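Local coordinates for protein nuclease NucT (Helicobacter pylori, PDB 6EHI) that is a nuclease of the PLD-like family, present as a two-chain assembly, each chain folded round a mixed beta sheet, at residues 145-148 with 149-153; 51-54 with 55-58; 65-68 with 69-72; 81-84 with 85-88. The protein carries 1 engineered substitution. All coordinates share one frame; numbering follows the deposited sequence.

How the contacts relate
All four contacts are local and belong to one PLD-like domain; along the chain they come in the order contact 2, contact 3, contact 4, contact 1. Contact 2 ends helix 44-54, contact 3 follows strand 59-65, contact 4 leads into strand 86-91, and contact 1 lies within helix 142-158. Strands 59-65 and 86-91 are parallel neighbours in the mixed sheet. Contacts 2 and 4, with centres about 10 Å apart, touch through Ser55 OG and Tyr83 OH, 2.7 Å apart, so the end of one helix meets the turn before a strand. Contacts 1 and 3 touch none of the others; the centre of contact 1 is 21 to 23 Å from the other three, and it borders the second subunit.

Contact 1 (145-148 with 149-153); sequences ILKA and KSYYQ
Lys147 and Tyr151, one helical turn apart, run side by side and point the same way. The methylene CG of Lys147 sits in the plane of the tyrosine ring, at its edge, 3.8 Å from Tyr151 CD2. The lysine chain leaves with CG anti to the backbone N (chi1 165°) and bends at chi3 (-81°), which keeps CE within 4.1 Å of Tyr151 CE2 while NZ goes on to the second subunit, where it is hydrogen-bonded to Leu9 O and makes a salt bridge with Glu15. The Tyr151 ring likewise meets Tyr14 of that subunit, so this flank of the helix lies at the dimer interface. Beneath the side chains runs regular alpha-helical i to i+4 bonding in helix 142-158, which packs against the mixed sheet: Lys149 N donates to Ile145 O at 2.9 Å, and Tyr151 N donates to Lys147 O at 3.1 Å. Lys149 CG passes 3.7 Å from that Ile145 O, and its CD lies 4.4 Å from Ile145 CG2, a loose aliphatic approach; NZ has a weak bond to Asp113 O. Tyr152 turns to the sheet. Its CB lies 3.2 Å from Ala148 O, and CG anti to its own N (chi1 -171°) directs the ring toward Ile63 and Ile111, with OH hydrogen-bonded to Ile36 O.

Contact 2 (51-54 with 55-58); sequences KSVA and SRGI
Ser55 to Gly57 close the last turn of helix 44-54 against residues 51-54: Arg56 N donates to Val53 O at 2.9 Å and Gly57 N to Ala54 O at 3.0 Å, both donors standing well above the carbonyl planes; the second bond closes a type I turn from Ala54 to Gly57. Ser55 doubles the grip on the Lys51 carbonyl. Its backbone N donates at 2.8 Å from Ser55 N to Lys51 O, and its hydroxyl donates to that oxygen at 3.0 Å (Ser55 OG to Lys51 O), the two arriving from opposite faces of the carbonyl plane. OG can do so because it lies beside the backbone N (chi1 -75°); it is also hydrogen-bonded to Tyr83 OH. Elsewhere, Val53 CG2 is the methyl shared by Arg56 and Ile58. Arg56 crosses it obliquely, with NH1 3.3 Å from Val53 CG2, and Ile58 comes in at about a right angle, CG1 being 3.9 Å from the same methyl. The arginine chain bends at chi3 (-51°); NH1 bonds to Ser28 O and Ala30 O, while NE donates to a water in the guanidinium plane, 2.8 Å from Arg56 NE, which is linked only weakly to Ser52 OG. With Gly57 at a positive phi, the helix ends in a Schellman motif leading into strand 59-65.

Contact 3 (65-68 with 69-72); sequences DYES and NHNN
Tyr66 and His70 pack ring on ring at the compact heart of this short turn: an offset stack with centroids 4.8 Å apart and planes at 10°. His70 CB lies over the tyrosine face, 4.0 Å from the centroid of the Tyr66 ring, a CH-pi contact, while Tyr66 CE1 lies over one face of the imidazole. The histidine places CG between its backbone N and carbonyl carbon (chi1 82°), which folds the ring back over the turn and lets ND1 donate to Tyr66 O at 3.2 Å, with that oxygen near the ring plane. Three donors thus grip Tyr66 O: His70 ND1, His70 N and Asn69 N. The bond from ND1 helps fix the ring's rotation. The buried Asn69 amide is held by bonds at both ends. Its ND2 meets a lone pair of Asp65 O, at 2.9 Å from Asn69 ND2 and in the carbonyl plane; ND2 also bonds to Tyr39 O, and OD1 to Ser75. Asn72 ND2 makes a well-formed bond back to Ser68 O at 2.9 Å, almost straight along its carbonyl. The outer side is looser. Glu67 OE1 only comes alongside the imidazole, 3.8 Å from His70 CE1, with carboxylate and ring planes 72° apart, and a water bridges Glu67 O and Asn71 N. On the inner side again, buried Asp65 accepts from Ser68 N at 2.8 Å through OD2: a side-chain N-cap, opening the short, weakly bonded helix that follows strand 59-65 in this PLD-like domain.

Contact 4 (81-84 with 85-88); sequences DKYP and NTKV
Tyr83 and Thr86 bracket a type II beta turn that reverses the chain just before strand 86-91 of the mixed sheet; segments 81-84 and 85-88 run 170° apart. Two hydrogen bonds close it. Thr86 N donates to Tyr83 O at 3.1 Å, the bond that defines the turn, from above the carbonyl plane. Thr86 OG1 donates to Pro84 O at 3.0 Å, also from above that carbonyl's plane; the hydroxyl reaches it because OG1 lies beside the backbone N (chi1 -48°). Pro84 and Asn85 hold the two corner positions, and the positive phi of Asn85 (65°) is the usual value at the second corner of a type II turn. Packing joins the far ends of the two segments, between Val88 and Asp81. Val88 turns its CG2 methyl onto Asp81, 3.6 Å from Asp81 OD1 and 4.0 Å from Asp81 CB, the two side chains crossing at about a right angle; both residues also touch Phe162 near the chain end. Around the Tyr83 ring, Pro84 CD lies over one face, while Thr86 OG1 sits at the edge, near the ring plane, 3.9 Å from Tyr83 CD2.

Contact 1 (145-148 with 149-153)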
ATOM      1  N   ILE A 145     -15.246   1.299   5.035  1.00 17.07           N
ATOM      2  CA  ILE A 145     -15.026   0.997   6.452  1.00 19.93           C
ATOM      3  C   ILE A 145     -15.689  -0.314   6.832  1.00 17.65           C
ATOM      4  O   ILE A 145     -15.057  -1.170   7.461  1.00 19.26           O
ATOM      5  CB  ILE A 145     -15.418   2.151   7.427  1.00 19.72           C
ATOM      6  CG1 ILE A 145     -14.521   3.361   7.205  1.00 21.59           C
ATOM      7  CG2 ILE A 145     -15.344   1.686   8.896  1.00 20.64           C
ATOM      8  CD1 ILE A 145     -14.999   4.742   7.686  1.00 24.25           C
ATOM      9  N   LEU A 146     -16.972  -0.522   6.491  1.00 18.07           N
ATOM     10  CA  LEU A 146     -17.680  -1.792   6.847  1.00 20.18           C
ATOM     11  C   LEU A 146     -17.013  -2.991   6.219  1.00 18.27           C
ATOM     12  O   LEU A 146     -16.886  -4.062   6.813  1.00 21.01           O
ATOM     13  CB  LEU A 146     -19.171  -1.764   6.454  1.00 23.66           C
ATOM     14  CG  LEU A 146     -19.968  -0.707   7.176  1.00 26.33           C
ATOM     15  CD1 LEU A 146     -21.342  -0.568   6.514  1.00 27.23           C
ATOM     16  CD2 LEU A 146     -20.119  -1.017   8.663  1.00 28.58           C
ATOM     17  N   LYS A 147     -16.605  -2.875   4.962  1.00 14.95           N
ATOM     18  CA  LYS A 147     -15.973  -3.977   4.372  1.00 16.84           C
ATOM     19  C   LYS A 147     -14.580  -4.252   5.072  1.00 15.09           C
ATOM     20  O   LYS A 147     -14.277  -5.431   5.363  1.00 16.53           O
ATOM     21  CB  LYS A 147     -15.742  -3.739   2.879  1.00 17.24           C
ATOM     22  CG  LYS A 147     -14.756  -4.712   2.226  1.00 21.52           C
ATOM     23  CD  LYS A 147     -14.667  -4.624   0.718  1.00 23.37           C
ATOM     24  CE  LYS A 147     -15.768  -5.370  -0.001  1.00 24.47           C
ATOM     25  NZ  LYS A 147     -15.485  -5.506  -1.468  1.00 22.51           N
ATOM     26  N   ALA A 148     -13.810  -3.216   5.331  1.00 15.54           N
ATOM     27  CA  ALA A 148     -12.514  -3.416   5.968  1.00 17.24           C
ATOM     28  C   ALA A 148     -12.713  -4.071   7.344  1.00 17.18           C
ATOM     29  O   ALA A 148     -11.993  -5.017   7.618  1.00 18.62           O
ATOM     30  CB  ALA A 148     -11.782  -2.152   6.098  1.00 15.25           C
ATOM     31  N   LYS A 149     -13.755  -3.652   8.090  1.00 17.60           N
ATOM     32  CA  LYS A 149     -14.086  -4.283   9.383  1.00 18.87           C
ATOM     33  C   LYS A 149     -14.458  -5.755   9.233  1.00 16.69           C
ATOM     34  O   LYS A 149     -13.967  -6.608  10.008  1.00 19.62           O
ATOM     35  CB  LYS A 149     -15.127  -3.522  10.200  1.00 18.93           C
ATOM     36  CG  LYS A 149     -14.571  -2.295  10.917  1.00 26.68           C
ATOM     37  CD  LYS A 149     -15.635  -1.606  11.782  1.00 29.26           C
ATOM     38  CE  LYS A 149     -15.068  -1.268  13.155  1.00 30.78           C
ATOM     39  NZ  LYS A 149     -16.069  -0.704  14.089  1.00 30.34           N
ATOM     40  N   SER A 150     -15.234  -6.110   8.192  1.00 15.81           N
ATOM     41  CA  SER A 150     -15.666  -7.469   8.041  1.00 16.60           C
ATOM     42  C   SER A 150     -14.547  -8.444   7.787  1.00 16.83           C
ATOM     43  O   SER A 150     -14.445  -9.545   8.393  1.00 18.62           O
ATOM     44  CB  SER A 150     -16.743  -7.569   6.905  1.00 20.10           C
ATOM     45  OG  SER A 150     -16.964  -8.929   6.614  1.00 22.33           O
ATOM     46  N   TYR A 151     -13.638  -8.022   6.874  1.00 15.99           N
ATOM     47  CA  TYR A 151     -12.563  -8.908   6.571  1.00 15.07           C
ATOM     48  C   TYR A 151     -11.522  -8.831   7.662  1.00 16.29           C
ATOM     49  O   TYR A 151     -10.812  -9.749   7.754  1.00 16.78           O
ATOM     50  CB  TYR A 151     -11.952  -8.629   5.223  1.00 16.33           C
ATOM     51  CG  TYR A 151     -12.840  -9.052   4.054  1.00 15.63           C
ATOM     52  CD1 TYR A 151     -12.958 -10.341   3.717  1.00 18.37           C
ATOM     53  CD2 TYR A 151     -13.515  -8.120   3.327  1.00 17.02           C
ATOM     54  CE1 TYR A 151     -13.763 -10.755   2.659  1.00 19.23           C
ATOM     55  CE2 TYR A 151     -14.377  -8.511   2.275  1.00 16.42           C
ATOM     56  CZ  TYR A 151     -14.458  -9.826   1.950  1.00 17.09           C
ATOM     57  OH  TYR A 151     -15.238 -10.378   0.941  1.00 18.17           O
ATOM     58  N   TYR A 152     -11.446  -7.731   8.367  1.00 16.56           N
ATOM     59  CA  TYR A 152     -10.512  -7.639   9.496  1.00 15.12           C
ATOM     60  C   TYR A 152     -10.821  -8.765  10.532  1.00 15.89           C
ATOM     61  O   TYR A 152      -9.928  -9.490  11.014  1.00 17.52           O
ATOM     62  CB  TYR A 152     -10.553  -6.274  10.139  1.00 17.64           C
ATOM     63  CG  TYR A 152      -9.431  -6.140  11.164  1.00 17.63           C
ATOM     64  CD1 TYR A 152      -8.164  -5.724  10.813  1.00 17.20           C
ATOM     65  CD2 TYR A 152      -9.619  -6.535  12.468  1.00 17.05           C
ATOM     66  CE1 TYR A 152      -7.145  -5.617  11.760  1.00 17.61           C
ATOM     67  CE2 TYR A 152      -8.620  -6.404  13.416  1.00 17.10           C
ATOM     68  CZ  TYR A 152      -7.355  -5.953  13.070  1.00 15.87           C
ATOM     69  OH  TYR A 152      -6.330  -5.868  13.997  1.00 15.79           O
ATOM     70  N   GLN A 153     -12.067  -8.897  10.866  1.00 17.41           N
ATOM     71  CA  GLN A 153     -12.530  -9.996  11.758  1.00 19.60           C
ATOM     72  C   GLN A 153     -12.194 -11.364  11.289  1.00 18.47           C
ATOM     73  O   GLN A 153     -11.744 -12.188  12.101  1.00 22.22           O
ATOM     74  CB  GLN A 153     -14.052  -9.868  11.959  1.00 22.49           C
ATOM     75  CG  GLN A 153     -14.429  -8.627  12.761  1.00 24.81           C
ATOM     76  CD  GLN A 153     -13.672  -8.438  14.073  1.00 28.49           C
ATOM     77  OE1 GLN A 153     -13.875  -9.181  15.011  1.00 32.59           O
ATOM     78  NE2 GLN A 153     -12.778  -7.470  14.124  1.00 30.44           N
TER

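Contact 2 (51-54 with 55-58)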
ATOM      1  N   LYS A  51      -0.268   3.253  22.641  1.00 17.22           N
ATOM      2  CA  LYS A  51      -0.239   3.184  24.111  1.00 21.82           C
ATOM      3  C   LYS A  51      -1.107   4.287  24.744  1.00 20.07           C
ATOM      4  O   LYS A  51      -1.879   4.056  25.695  1.00 21.18           O
ATOM      5  CB  LYS A  51       1.200   3.262  24.650  1.00 25.83           C
ATOM      6  CG  LYS A  51       2.004   1.990  24.451  1.00 27.25           C
ATOM      7  CD  LYS A  51       3.404   2.115  25.037  1.00 31.90           C
ATOM      8  CE  LYS A  51       4.060   0.771  25.372  1.00 39.00           C
ATOM      9  NZ  LYS A  51       4.872   0.821  26.653  1.00 41.86           N
ATOM     10  N   SER A  52      -1.023   5.488  24.164  1.00 21.54           N
ATOM     11  CA  SER A  52      -1.694   6.655  24.708  1.00 21.41           C
ATOM     12  C   SER A  52      -3.212   6.446  24.640  1.00 22.43           C
ATOM     13  O   SER A  52      -3.935   6.677  25.578  1.00 22.86           O
ATOM     14  CB  SER A  52      -1.302   7.907  23.906  1.00 24.81           C
ATOM     15  OG  SER A  52      -1.921   9.052  24.482  1.00 34.79           O
ATOM     16  N   VAL A  53      -3.705   5.965  23.502  1.00 20.52           N
ATOM     17  CA  VAL A  53      -5.097   5.762  23.392  1.00 18.74           C
ATOM     18  C   VAL A  53      -5.606   4.499  24.141  1.00 19.46           C
ATOM     19  O   VAL A  53      -6.649   4.554  24.801  1.00 21.79           O
ATOM     20  CB  VAL A  53      -5.548   5.875  21.921  1.00 20.80           C
ATOM     21  CG1 VAL A  53      -5.193   4.619  21.166  1.00 20.77           C
ATOM     22  CG2 VAL A  53      -7.010   6.227  21.862  1.00 22.37           C
ATOM     23  N   ALA A  54      -4.839   3.396  24.139  1.00 19.25           N
ATOM     24  CA  ALA A  54      -5.143   2.193  24.922  1.00 18.41           C
ATOM     25  C   ALA A  54      -5.185   2.616  26.413  1.00 19.99           C
ATOM     26  O   ALA A  54      -6.022   2.139  27.155  1.00 20.39           O
ATOM     27  CB  ALA A  54      -4.086   1.112  24.740  1.00 20.82           C
ATOM     28  N   SER A  55      -4.366   3.580  26.792  1.00 23.95           N
ATOM     29  CA  SER A  55      -4.382   4.053  28.228  1.00 23.46           C
ATOM     30  C   SER A  55      -5.694   4.760  28.616  1.00 23.65           C
ATOM     31  O   SER A  55      -6.004   4.926  29.795  1.00 21.88           O
ATOM     32  CB  SER A  55      -3.226   4.976  28.534  1.00 27.63           C
ATOM     33  OG  SER A  55      -2.049   4.249  28.643  1.00 36.91           O
ATOM     34  N   ARG A  56      -6.484   5.127  27.633  1.00 22.09           N
ATOM     35  CA  ARG A  56      -7.745   5.839  27.869  1.00 25.31           C
ATOM     36  C   ARG A  56      -8.926   4.871  27.826  1.00 23.14           C
ATOM     37  O   ARG A  56     -10.078   5.309  27.911  1.00 26.91           O
ATOM     38  CB  ARG A  56      -7.903   7.036  26.860  1.00 25.39           C
ATOM     39  CG  ARG A  56      -6.948   8.199  27.125  1.00 27.19           C
ATOM     40  CD  ARG A  56      -7.143   9.510  26.318  1.00 31.69           C
ATOM     41  NE  ARG A  56      -7.241   9.334  24.857  1.00 37.63           N
ATOM     42  CZ  ARG A  56      -8.406   9.155  24.189  1.00 42.80           C
ATOM     43  NH1 ARG A  56      -8.424   9.033  22.863  1.00 36.54           N
ATOM     44  NH2 ARG A  56      -9.573   9.086  24.827  1.00 47.47           N
ATOM     45  N   GLY A  57      -8.662   3.570  27.681  1.00 23.68           N
ATOM     46  CA  GLY A  57      -9.626   2.520  27.649  1.00 22.47           C
ATOM     47  C   GLY A  57     -10.112   2.036  26.277  1.00 20.99           C
ATOM     48  O   GLY A  57     -10.881   1.124  26.200  1.00 23.93           O
ATOM     49  N   ILE A  58      -9.526   2.569  25.204  1.00 22.70           N
ATOM     50  CA  ILE A  58      -9.868   2.111  23.847  1.00 22.85           C
ATOM     51  C   ILE A  58      -9.267   0.752  23.581  1.00 21.65           C
ATOM     52  O   ILE A  58      -8.107   0.487  23.936  1.00 21.77           O
ATOM     53  CB  ILE A  58      -9.402   3.178  22.823  1.00 24.45           C
ATOM     54  CG1 ILE A  58     -10.352   4.416  22.718  1.00 26.44           C
ATOM     55  CG2 ILE A  58      -9.292   2.600  21.400  1.00 28.99           C
ATOM     56  CD1 ILE A  58     -10.283   5.383  23.842  1.00 26.40           C
TER
HETATM   57  O   HOH W   1      -4.951   9.273  23.184  1.00 30.07           O

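Contact 3 (65-68 with 69-72)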
ATOM      1  N   ASP A  65       2.576  -8.933  10.245  1.00 13.48           N
ATOM      2  CA  ASP A  65       3.149 -10.038   9.441  1.00 14.40           C
ATOM      3  C   ASP A  65       4.015 -11.015  10.307  1.00 15.56           C
ATOM      4  O   ASP A  65       4.856 -10.563  11.114  1.00 15.35           O
ATOM      5  CB  ASP A  65       3.961  -9.529   8.252  1.00 13.46           C
ATOM      6  CG  ASP A  65       4.701 -10.621   7.504  1.00 12.75           C
ATOM      7  OD1 ASP A  65       4.032 -11.323   6.770  1.00 15.17           O
ATOM      8  OD2 ASP A  65       5.969 -10.772   7.650  1.00 15.65           O
ATOM      9  N   TYR A  66       3.800 -12.311  10.089  1.00 14.93           N
ATOM     10  CA  TYR A  66       4.455 -13.337  10.918  1.00 17.49           C
ATOM     11  C   TYR A  66       5.970 -13.331  10.707  1.00 17.72           C
ATOM     12  O   TYR A  66       6.731 -13.100  11.636  1.00 18.15           O
ATOM     13  CB  TYR A  66       3.842 -14.750  10.586  1.00 16.57           C
ATOM     14  CG  TYR A  66       4.499 -15.832  11.407  1.00 24.02           C
ATOM     15  CD1 TYR A  66       5.747 -16.340  11.061  1.00 26.23           C
ATOM     16  CD2 TYR A  66       3.931 -16.217  12.600  1.00 25.91           C
ATOM     17  CE1 TYR A  66       6.351 -17.285  11.879  1.00 31.10           C
ATOM     18  CE2 TYR A  66       4.517 -17.161  13.409  1.00 31.60           C
ATOM     19  CZ  TYR A  66       5.734 -17.653  13.058  1.00 29.81           C
ATOM     20  OH  TYR A  66       6.335 -18.590  13.880  1.00 33.88           O
ATOM     21  N   GLU A  67       6.439 -13.475   9.502  1.00 17.84           N
ATOM     22  CA  GLU A  67       7.938 -13.549   9.323  1.00 19.74           C
ATOM     23  C   GLU A  67       8.654 -12.258   9.758  1.00 20.23           C
ATOM     24  O   GLU A  67       9.737 -12.285  10.318  1.00 18.90           O
ATOM     25  CB  GLU A  67       8.296 -13.885   7.913  1.00 24.27           C
ATOM     26  CG  GLU A  67       7.937 -15.299   7.479  1.00 31.91           C
ATOM     27  CD  GLU A  67       8.602 -16.420   8.307  1.00 36.93           C
ATOM     28  OE1 GLU A  67       9.730 -16.206   8.815  1.00 40.64           O
ATOM     29  OE2 GLU A  67       7.968 -17.526   8.469  1.00 39.38           O
ATOM     30  N   SER A  68       8.040 -11.116   9.536  1.00 19.64           N
ATOM     31  CA  SER A  68       8.681  -9.852   9.807  1.00 20.46           C
ATOM     32  C   SER A  68       8.728  -9.557  11.294  1.00 18.41           C
ATOM     33  O   SER A  68       9.506  -8.693  11.741  1.00 21.78           O
ATOM     34  CB  SER A  68       7.979  -8.751   8.985  1.00 21.89           C
ATOM     35  OG  SER A  68       8.515  -7.495   9.258  1.00 32.12           O
ATOM     36  N   ASN A  69       7.875 -10.233  12.094  1.00 16.29           N
ATOM     37  CA  ASN A  69       7.613  -9.740  13.461  1.00 16.96           C
ATOM     38  C   ASN A  69       7.770 -10.764  14.565  1.00 17.40           C
ATOM     39  O   ASN A  69       7.785 -10.364  15.760  1.00 17.99           O
ATOM     40  CB  ASN A  69       6.201  -9.068  13.537  1.00 14.97           C
ATOM     41  CG  ASN A  69       6.167  -7.774  12.742  1.00 14.90           C
ATOM     42  OD1 ASN A  69       6.707  -6.740  13.188  1.00 16.81           O
ATOM     43  ND2 ASN A  69       5.568  -7.831  11.537  1.00 15.28           N
ATOM     44  N   HIS A  70       7.854 -12.028  14.167  1.00 19.16           N
ATOM     45  CA  HIS A  70       7.784 -13.106  15.204  1.00 21.48           C
ATOM     46  C   HIS A  70       9.038 -13.092  16.066  1.00 22.79           C
ATOM     47  O   HIS A  70       8.998 -13.430  17.266  1.00 24.32           O
ATOM     48  CB  HIS A  70       7.518 -14.458  14.565  1.00 23.90           C
ATOM     49  CG  HIS A  70       8.716 -15.144  14.017  1.00 25.81           C
ATOM     50  ND1 HIS A  70       9.181 -14.929  12.722  1.00 30.74           N
ATOM     51  CD2 HIS A  70       9.504 -16.113  14.547  1.00 29.36           C
ATOM     52  CE1 HIS A  70      10.261 -15.673  12.520  1.00 35.13           C
ATOM     53  NE2 HIS A  70      10.470 -16.405  13.604  1.00 31.88           N
ATOM     54  N   ASN A  71      10.133 -12.641  15.488  1.00 22.80           N
ATOM     55  CA  ASN A  71      11.422 -12.542  16.207  1.00 26.64           C
ATOM     56  C   ASN A  71      12.282 -11.354  15.740  1.00 27.67           C
ATOM     57  O   ASN A  71      13.258 -11.498  14.994  1.00 27.66           O
ATOM     58  CB  ASN A  71      12.153 -13.912  16.113  1.00 28.25           C
ATOM     59  CG  ASN A  71      13.351 -13.997  17.052  1.00 32.90           C
ATOM     60  OD1 ASN A  71      13.207 -13.830  18.277  1.00 39.57           O
ATOM     61  ND2 ASN A  71      14.536 -14.229  16.489  1.00 34.26           N
ATOM     62  N   ASN A  72      11.845 -10.153  16.082  1.00 23.19           N
ATOM     63  CA  ASN A  72      12.437  -8.950  15.517  1.00 24.77           C
ATOM     64  C   ASN A  72      12.421  -7.923  16.598  1.00 24.89           C
ATOM     65  O   ASN A  72      11.352  -7.417  16.949  1.00 23.43           O
ATOM     66  CB  ASN A  72      11.662  -8.505  14.258  1.00 22.66           C
ATOM     67  CG  ASN A  72      12.156  -7.204  13.677  1.00 25.36           C
ATOM     68  OD1 ASN A  72      13.139  -6.594  14.145  1.00 22.63           O
ATOM     69  ND2 ASN A  72      11.477  -6.757  12.623  1.00 22.54           N
TER
HETATM   70  O   HOH W   2      11.003 -11.730  12.772  1.00 26.53           O

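Contact 4 (81-84 with 85-88)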
ATOM      1  N   ASP A  81       2.811  -5.825  23.258  1.00 28.07           N
ATOM      2  CA  ASP A  81       2.152  -7.111  23.518  1.00 33.08           C
ATOM      3  C   ASP A  81       1.185  -7.216  24.732  1.00 37.94           C
ATOM      4  O   ASP A  81      -0.029  -7.507  24.595  1.00 49.63           O
ATOM      5  CB  ASP A  81       3.235  -8.189  23.626  1.00 34.57           C
ATOM      6  CG  ASP A  81       2.688  -9.560  24.019  1.00 33.26           C
ATOM      7  OD1 ASP A  81       1.497  -9.888  23.801  1.00 31.67           O
ATOM      8  OD2 ASP A  81       3.503 -10.353  24.548  1.00 37.01           O
ATOM      9  N   LYS A  82       1.718  -6.987  25.896  1.00 34.36           N
ATOM     10  CA  LYS A  82       0.911  -7.133  27.111  1.00 35.91           C
ATOM     11  C   LYS A  82       0.334  -5.792  27.599  1.00 32.92           C
ATOM     12  O   LYS A  82      -0.123  -5.684  28.719  1.00 33.18           O
ATOM     13  CB  LYS A  82       1.723  -7.860  28.215  1.00 39.84           C
ATOM     14  CG  LYS A  82       1.813  -9.386  28.052  1.00 44.11           C
ATOM     15  CD  LYS A  82       2.887 -10.013  28.954  1.00 47.39           C
ATOM     16  CE  LYS A  82       3.680 -11.076  28.223  1.00 48.27           C
ATOM     17  NZ  LYS A  82       2.782 -12.177  27.775  1.00 53.98           N
ATOM     18  N   TYR A  83       0.311  -4.772  26.754  1.00 28.32           N
ATOM     19  CA  TYR A  83      -0.245  -3.484  27.118  1.00 27.45           C
ATOM     20  C   TYR A  83      -1.737  -3.577  27.371  1.00 25.36           C
ATOM     21  O   TYR A  83      -2.433  -4.316  26.710  1.00 25.89           O
ATOM     22  CB  TYR A  83       0.080  -2.449  26.029  1.00 26.23           C
ATOM     23  CG  TYR A  83       0.116  -1.050  26.583  1.00 25.00           C
ATOM     24  CD1 TYR A  83       1.250  -0.597  27.308  1.00 26.11           C
ATOM     25  CD2 TYR A  83      -0.966  -0.196  26.405  1.00 21.86           C
ATOM     26  CE1 TYR A  83       1.273   0.683  27.842  1.00 25.03           C
ATOM     27  CE2 TYR A  83      -0.968   1.074  26.971  1.00 25.10           C
ATOM     28  CZ  TYR A  83       0.165   1.498  27.679  1.00 27.10           C
ATOM     29  OH  TYR A  83       0.163   2.758  28.185  1.00 27.76           O
ATOM     30  N   PRO A  84      -2.244  -2.870  28.387  1.00 23.74           N
ATOM     31  CA  PRO A  84      -3.683  -2.867  28.624  1.00 25.82           C
ATOM     32  C   PRO A  84      -4.506  -2.542  27.382  1.00 22.84           C
ATOM     33  O   PRO A  84      -4.112  -1.680  26.574  1.00 23.15           O
ATOM     34  CB  PRO A  84      -3.830  -1.797  29.685  1.00 25.55           C
ATOM     35  CG  PRO A  84      -2.616  -2.046  30.491  1.00 27.20           C
ATOM     36  CD  PRO A  84      -1.534  -2.210  29.485  1.00 27.17           C
ATOM     37  N   ASN A  85      -5.595  -3.285  27.227  1.00 18.85           N
ATOM     38  CA  ASN A  85      -6.590  -3.133  26.152  1.00 20.23           C
ATOM     39  C   ASN A  85      -5.991  -3.437  24.779  1.00 18.94           C
ATOM     40  O   ASN A  85      -6.599  -3.089  23.783  1.00 21.12           O
ATOM     41  CB  ASN A  85      -7.223  -1.720  26.160  1.00 25.00           C
ATOM     42  CG  ASN A  85      -7.737  -1.310  27.548  1.00 28.27           C
ATOM     43  OD1 ASN A  85      -7.370  -0.265  28.106  1.00 28.00           O
ATOM     44  ND2 ASN A  85      -8.607  -2.106  28.065  1.00 22.01           N
ATOM     45  N   THR A  86      -4.796  -4.014  24.730  1.00 17.87           N
ATOM     46  CA  THR A  86      -4.063  -4.241  23.428  1.00 18.11           C
ATOM     47  C   THR A  86      -3.873  -5.729  23.156  1.00 18.51           C
ATOM     48  O   THR A  86      -3.268  -6.463  23.937  1.00 20.06           O
ATOM     49  CB  THR A  86      -2.763  -3.437  23.386  1.00 18.00           C
ATOM     50  OG1 THR A  86      -3.105  -2.093  23.806  1.00 18.99           O
ATOM     51  CG2 THR A  86      -2.123  -3.301  22.013  1.00 18.29           C
ATOM     52  N   LYS A  87      -4.376  -6.167  22.011  1.00 15.74           N
ATOM     53  CA  LYS A  87      -4.283  -7.537  21.490  1.00 17.58           C
ATOM     54  C   LYS A  87      -3.304  -7.464  20.335  1.00 16.20           C
ATOM     55  O   LYS A  87      -3.548  -6.732  19.384  1.00 20.32           O
ATOM     56  CB  LYS A  87      -5.630  -8.056  20.945  1.00 19.98           C
ATOM     57  CG  LYS A  87      -5.568  -9.544  20.557  1.00 24.82           C
ATOM     58  CD  LYS A  87      -6.805 -10.000  19.774  1.00 26.65           C
ATOM     59  CE  LYS A  87      -6.790 -11.450  19.310  1.00 28.98           C
ATOM     60  NZ  LYS A  87      -6.549 -12.415  20.418  1.00 29.38           N
ATOM     61  N   VAL A  88      -2.217  -8.208  20.393  1.00 17.93           N
ATOM     62  CA  VAL A  88      -1.291  -8.308  19.218  1.00 18.14           C
ATOM     63  C   VAL A  88      -1.242  -9.747  18.776  1.00 18.24           C
ATOM     64  O   VAL A  88      -1.363 -10.679  19.606  1.00 18.19           O
ATOM     65  CB  VAL A  88       0.108  -7.739  19.500  1.00 17.73           C
ATOM     66  CG1 VAL A  88       0.032  -6.325  19.966  1.00 17.59           C
ATOM     67  CG2 VAL A  88       0.879  -8.639  20.453  1.00 20.86           C
TER